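Local structure of aromatic-amino-acid transaminase TyrB (Burkholderia cenocepacia K56-2Valvano, 4WD2) at residues R325-I333 with M383-V393. The protein probably catalyses the pyridoxal-phosphate-dependent transfer of amino groups from aromatic amino acids to 2-oxo acids. Residues are numbered along the deposited sequence; the frame is centred on the assembly and turned at random.
Sequences RIARMRQSI and MCVAGLNDSNV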
ATOM      1  N   ARG A 325     -29.786  11.733  -0.973  1.00 11.03           N
ATOM      2  CA  ARG A 325     -30.197  11.360   0.382  1.00 10.35           C
ATOM      3  C   ARG A 325     -29.540  12.269   1.420  1.00  8.83           C
ATOM      4  O   ARG A 325     -30.194  12.710   2.356  1.00 10.01           O
ATOM      5  CB  ARG A 325     -29.869   9.894   0.690  1.00 10.69           C
ATOM      6  CG  ARG A 325     -30.708   9.321   1.848  1.00 10.64           C
ATOM      7  CD  ARG A 325     -30.166   7.992   2.378  1.00 11.44           C
ATOM      8  NE  ARG A 325     -28.925   8.171   3.123  1.00 12.45           N
ATOM      9  CZ  ARG A 325     -28.861   8.566   4.391  1.00 11.41           C
ATOM     10  NH1 ARG A 325     -27.680   8.701   4.980  1.00  9.44           N
ATOM     11  NH2 ARG A 325     -29.978   8.825   5.069  1.00 11.14           N
ATOM     12  N   ILE A 326     -28.251  12.550   1.251  1.00  8.88           N
ATOM     13  CA  ILE A 326     -27.561  13.494   2.128  1.00  8.56           C
ATOM     14  C   ILE A 326     -28.229  14.876   2.060  1.00 10.22           C
ATOM     15  O   ILE A 326     -28.466  15.507   3.094  1.00 10.92           O
ATOM     16  CB  ILE A 326     -26.057  13.620   1.769  1.00 13.72           C
ATOM     17  CG1 ILE A 326     -25.325  12.303   2.053  1.00 13.86           C
ATOM     18  CG2 ILE A 326     -25.401  14.753   2.559  1.00 12.93           C
ATOM     19  CD1 ILE A 326     -23.866  12.316   1.668  1.00 15.08           C
ATOM     20  N   ALA A 327     -28.546  15.337   0.851  1.00  9.67           N
ATOM     21  CA  ALA A 327     -29.180  16.643   0.694  1.00 10.35           C
ATOM     22  C   ALA A 327     -30.546  16.676   1.375  1.00  9.29           C
ATOM     23  O   ALA A 327     -30.929  17.678   1.974  1.00  9.20           O
ATOM     24  CB  ALA A 327     -29.299  17.000  -0.776  1.00 10.20           C
ATOM     25  N   ARG A 328     -31.273  15.565   1.304  1.00  9.96           N
ATOM     26  CA  ARG A 328     -32.557  15.447   1.987  0.68 10.53           C
ATOM     27  C   ARG A 328     -32.383  15.532   3.501  1.00  9.95           C
ATOM     28  O   ARG A 328     -33.173  16.168   4.196  1.00 10.90           O
ATOM     29  CB  ARG A 328     -33.252  14.138   1.618  0.68 11.39           C
ATOM     30  CG  ARG A 328     -34.608  13.982   2.270  0.68 13.12           C
ATOM     31  CD  ARG A 328     -35.350  12.745   1.800  0.68 13.90           C
ATOM     32  NE  ARG A 328     -36.604  12.597   2.531  0.68 15.31           N
ATOM     33  CZ  ARG A 328     -36.767  11.796   3.579  0.68 16.83           C
ATOM     34  NH1 ARG A 328     -35.761  11.055   4.007  0.68 16.88           N
ATOM     35  NH2 ARG A 328     -37.939  11.731   4.192  0.68 18.02           N
ATOM     36  N   MET A 329     -31.333  14.902   4.014  1.00  9.06           N
ATOM     37  CA  MET A 329     -31.069  14.953   5.453  1.00  9.66           C
ATOM     38  C   MET A 329     -30.660  16.359   5.883  1.00 10.30           C
ATOM     39  O   MET A 329     -31.020  16.813   6.969  1.00 12.86           O
ATOM     40  CB  MET A 329     -29.989  13.942   5.851  1.00  9.45           C
ATOM     41  CG  MET A 329     -30.439  12.484   5.756  1.00  9.60           C
ATOM     42  SD  MET A 329     -31.836  12.086   6.831  1.00 16.12           S
ATOM     43  CE  MET A 329     -33.235  12.223   5.709  1.00 16.06           C
ATOM     44  N   ARG A 330     -29.906  17.050   5.036  1.00  9.89           N
ATOM     45  CA  ARG A 330     -29.534  18.429   5.332  1.00 10.64           C
ATOM     46  C   ARG A 330     -30.787  19.290   5.466  1.00 10.57           C
ATOM     47  O   ARG A 330     -30.921  20.061   6.414  1.00 10.48           O
ATOM     48  CB  ARG A 330     -28.604  18.989   4.251  1.00 10.37           C
ATOM     49  CG  ARG A 330     -27.185  18.423   4.307  1.00 10.43           C
ATOM     50  CD  ARG A 330     -26.262  19.124   3.314  1.00  9.87           C
ATOM     51  NE  ARG A 330     -24.881  18.662   3.444  1.00 10.13           N
ATOM     52  CZ  ARG A 330     -24.052  19.058   4.407  1.00  9.30           C
ATOM     53  NH1 ARG A 330     -24.464  19.925   5.325  1.00  8.14           N
ATOM     54  NH2 ARG A 330     -22.816  18.584   4.455  1.00  9.70           N
ATOM     55  N   GLN A 331     -31.710  19.142   4.522  1.00  9.75           N
ATOM     56  CA  GLN A 331     -32.950  19.904   4.564  1.00 10.59           C
ATOM     57  C   GLN A 331     -33.815  19.492   5.763  1.00 10.58           C
ATOM     58  O   GLN A 331     -34.407  20.347   6.417  1.00  9.92           O
ATOM     59  CB  GLN A 331     -33.728  19.741   3.254  1.00 12.00           C
ATOM     60  CG  GLN A 331     -34.871  20.745   3.081  1.00 12.27           C
ATOM     61  CD  GLN A 331     -34.377  22.170   2.861  1.00 12.03           C
ATOM     62  OE1 GLN A 331     -33.804  22.486   1.814  1.00 12.54           O
ATOM     63  NE2 GLN A 331     -34.586  23.032   3.852  1.00 11.13           N
ATOM     64  N   SER A 332     -33.861  18.190   6.063  1.00 11.90           N
ATOM     65  CA  SER A 332     -34.670  17.677   7.168  1.00 11.83           C
ATOM     66  C   SER A 332     -34.182  18.181   8.517  1.00 11.81           C
ATOM     67  O   SER A 332     -34.994  18.576   9.354  1.00 12.20           O
ATOM     68  CB  SER A 332     -34.693  16.144   7.176  1.00 11.52           C
ATOM     69  OG  SER A 332     -35.280  15.628   5.993  1.00 13.46           O
ATOM     70  N   ILE A 333     -32.868  18.174   8.738  1.00 11.90           N
ATOM     71  CA  ILE A 333     -32.344  18.667  10.008  1.00 13.46           C
ATOM     72  C   ILE A 333     -32.508  20.191  10.070  1.00 14.02           C
ATOM     73  O   ILE A 333     -32.873  20.725  11.114  1.00 14.39           O
ATOM     74  CB  ILE A 333     -30.857  18.251  10.254  1.00 16.18           C
ATOM     75  CG1 ILE A 333     -30.487  18.450  11.728  1.00 16.68           C
ATOM     76  CG2 ILE A 333     -29.890  19.008   9.363  1.00 15.51           C
ATOM     77  CD1 ILE A 333     -29.169  17.843  12.100  1.00 16.08           C
ATOM     78  N   MET A 383     -20.146  17.061  12.419  1.00 12.08           N
ATOM     79  CA  MET A 383     -21.119  15.982  12.342  1.00 12.81           C
ATOM     80  C   MET A 383     -21.028  15.314  10.969  1.00 11.68           C
ATOM     81  O   MET A 383     -20.796  15.979   9.958  1.00 11.03           O
ATOM     82  CB  MET A 383     -22.548  16.483  12.629  1.00 14.33           C
ATOM     83  CG  MET A 383     -23.306  17.115  11.470  1.00 17.70           C
ATOM     84  SD  MET A 383     -25.123  16.925  11.596  1.00 20.71           S
ATOM     85  CE  MET A 383     -25.358  16.968  13.360  1.00 16.12           C
ATOM     86  N   CYS A 384     -21.163  13.992  10.943  1.00 10.41           N
ATOM     87  CA  CYS A 384     -21.307  13.293   9.681  1.00 10.81           C
ATOM     88  C   CYS A 384     -22.779  13.238   9.307  1.00 10.76           C
ATOM     89  O   CYS A 384     -23.543  12.459   9.880  1.00  9.54           O
ATOM     90  CB  CYS A 384     -20.733  11.878   9.745  1.00 11.68           C
ATOM     91  SG  CYS A 384     -20.853  11.039   8.146  1.00 15.34           S
ATOM     92  N   VAL A 385     -23.165  14.073   8.345  1.00 12.61           N
ATOM     93  CA  VAL A 385     -24.545  14.154   7.882  1.00 12.99           C
ATOM     94  C   VAL A 385     -25.044  12.809   7.343  1.00 13.06           C
ATOM     95  O   VAL A 385     -26.230  12.498   7.437  1.00 12.98           O
ATOM     96  CB  VAL A 385     -24.693  15.237   6.792  1.00 13.41           C
ATOM     97  CG1 VAL A 385     -26.158  15.467   6.449  1.00 14.28           C
ATOM     98  CG2 VAL A 385     -24.047  16.534   7.253  1.00 12.79           C
ATOM     99  N   ALA A 386     -24.138  12.004   6.793  1.00 11.76           N
ATOM    100  CA  ALA A 386     -24.512  10.697   6.253  1.00 11.87           C
ATOM    101  C   ALA A 386     -24.988   9.739   7.352  1.00 12.51           C
ATOM    102  O   ALA A 386     -25.628   8.723   7.067  1.00 14.94           O
ATOM    103  CB  ALA A 386     -23.345  10.088   5.488  1.00 12.33           C
ATOM    104  N   GLY A 387     -24.688  10.068   8.605  1.00 10.81           N
ATOM    105  CA  GLY A 387     -25.148   9.272   9.734  1.00 11.17           C
ATOM    106  C   GLY A 387     -26.612   9.497  10.070  1.00 12.79           C
ATOM    107  O   GLY A 387     -27.196   8.782  10.893  1.00 12.49           O
ATOM    108  N   LEU A 388     -27.204  10.500   9.423  1.00 13.16           N
ATOM    109  CA  LEU A 388     -28.616  10.824   9.588  1.00 12.19           C
ATOM    110  C   LEU A 388     -29.509   9.989   8.676  1.00 12.30           C
ATOM    111  O   LEU A 388     -29.198   9.780   7.508  1.00  9.64           O
ATOM    112  CB  LEU A 388     -28.853  12.311   9.306  1.00 11.56           C
ATOM    113  CG  LEU A 388     -28.186  13.312  10.250  1.00 11.22           C
ATOM    114  CD1 LEU A 388     -28.277  14.719   9.685  1.00 10.60           C
ATOM    115  CD2 LEU A 388     -28.845  13.248  11.613  1.00 12.31           C
ATOM    116  N   ASN A 389     -30.626   9.523   9.218  1.00 12.83           N
ATOM    117  CA  ASN A 389     -31.643   8.849   8.428  1.00 13.07           C
ATOM    118  C   ASN A 389     -33.002   9.148   9.037  1.00 12.99           C
ATOM    119  O   ASN A 389     -33.087   9.892  10.012  1.00 12.53           O
ATOM    120  CB  ASN A 389     -31.381   7.341   8.357  1.00 13.48           C
ATOM    121  CG  ASN A 389     -31.119   6.729   9.722  1.00 12.71           C
ATOM    122  OD1 ASN A 389     -31.972   6.779  10.601  1.00 14.14           O
ATOM    123  ND2 ASN A 389     -29.940   6.144   9.903  1.00 11.19           N
ATOM    124  N   ASP A 390     -34.064   8.576   8.479  1.00 14.57           N
ATOM    125  CA  ASP A 390     -35.404   8.862   8.981  1.00 15.41           C
ATOM    126  C   ASP A 390     -35.580   8.405  10.425  1.00 14.88           C
ATOM    127  O   ASP A 390     -36.418   8.936  11.145  1.00 13.70           O
ATOM    128  CB  ASP A 390     -36.464   8.211   8.094  1.00 17.12           C
ATOM    129  CG  ASP A 390     -36.696   8.977   6.813  1.00 20.19           C
ATOM    130  OD1 ASP A 390     -36.510  10.213   6.816  1.00 20.88           O
ATOM    131  OD2 ASP A 390     -37.061   8.346   5.804  1.00 21.86           O
ATOM    132  N   SER A 391     -34.784   7.429  10.851  1.00 15.00           N
ATOM    133  CA  SER A 391     -34.914   6.907  12.206  1.00 15.23           C
ATOM    134  C   SER A 391     -34.389   7.886  13.259  1.00 15.73           C
ATOM    135  O   SER A 391     -34.798   7.814  14.417  1.00 15.99           O
ATOM    136  CB  SER A 391     -34.182   5.571  12.351  1.00 15.90           C
ATOM    137  OG  SER A 391     -32.800   5.779  12.613  1.00 15.75           O
ATOM    138  N   ASN A 392     -33.498   8.802  12.875  1.00 13.97           N
ATOM    139  CA  ASN A 392     -32.864   9.653  13.883  1.00 14.20           C
ATOM    140  C   ASN A 392     -32.807  11.163  13.614  1.00 13.77           C
ATOM    141  O   ASN A 392     -32.427  11.927  14.503  1.00 14.92           O
ATOM    142  CB  ASN A 392     -31.434   9.152  14.143  1.00 14.83           C
ATOM    143  CG  ASN A 392     -30.537   9.241  12.914  1.00 14.60           C
ATOM    144  OD1 ASN A 392     -30.707  10.111  12.053  1.00 15.01           O
ATOM    145  ND2 ASN A 392     -29.568   8.336  12.832  1.00 13.82           N
ATOM    146  N   VAL A 393     -33.161  11.605  12.410  1.00 13.31           N
ATOM    147  CA  VAL A 393     -32.966  13.013  12.064  1.00 13.86           C
ATOM    148  C   VAL A 393     -33.849  13.932  12.925  1.00 14.02           C
ATOM    149  O   VAL A 393     -33.437  15.035  13.278  1.00 13.73           O
ATOM    150  CB  VAL A 393     -33.215  13.275  10.549  1.00 14.91           C
ATOM    151  CG1 VAL A 393     -34.667  13.035  10.170  1.00 15.61           C
ATOM    152  CG2 VAL A 393     -32.765  14.686  10.160  1.00 14.29           C
TER
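The carbonyl oxygen of Leu388 takes both terminal nitrogens of Arg325: NH2 donates along a near-straight path (Arg325 NH2 to Leu388 O 2.7 Å, 158° at the hydrogen), in the plane of the carbonyl and of the guanidinium alike, while NH1 adds a weak, more bent bond at 3.1 Å. A turn at chi3 (72°) in an otherwise extended chain brings the guanidinium edge-on to this backbone; Tyr44 OH takes the bond from NE, which limits the rotation of the group. Met329 slides past Leu388 in the opposite direction, its SD 3.6 Å from Asn389 CA and also against Val393 CB. At the exposed edge of the contact Arg328, in one of its two conformers, stretches out to a salt bridge with Asp390, NH1 meeting OD1 at 3.0 Å from the syn side but out of the carboxylate plane; the guanidinium and carboxylate planes are perpendicular. Together these contacts fasten the long helix 309-338 to the segment that leaves strand 382-384 through a 3-10 turn and enters helix 393-405, within the small domain of a fold-type I aminotransferase. Inside that segment Asn392, at the N-cap position of the last helix but without a side-chain capping bond, ties the loop to itself: its ND2 donates to Gly387 O, and its OD1 accepts Asn389 N from above the carbonyl plane at 2.9 Å. Val385 sends CG1 between Ile326 CG2 and Arg330 CG, while its CG2 lies over one face of the Arg330 guanidinium, off-centre. The guanidinium nitrogens bond Thr357 OG1 and the carbonyls of Tyr349, Gly354 and Phe356. Ile333 CD1 meets Met383 CE tip to tip at 4.1 Å, while the Ile333 and Leu388 side chains cross at about a right angle. Val393 CG2 packs 3.8 Å from Ser332 CB.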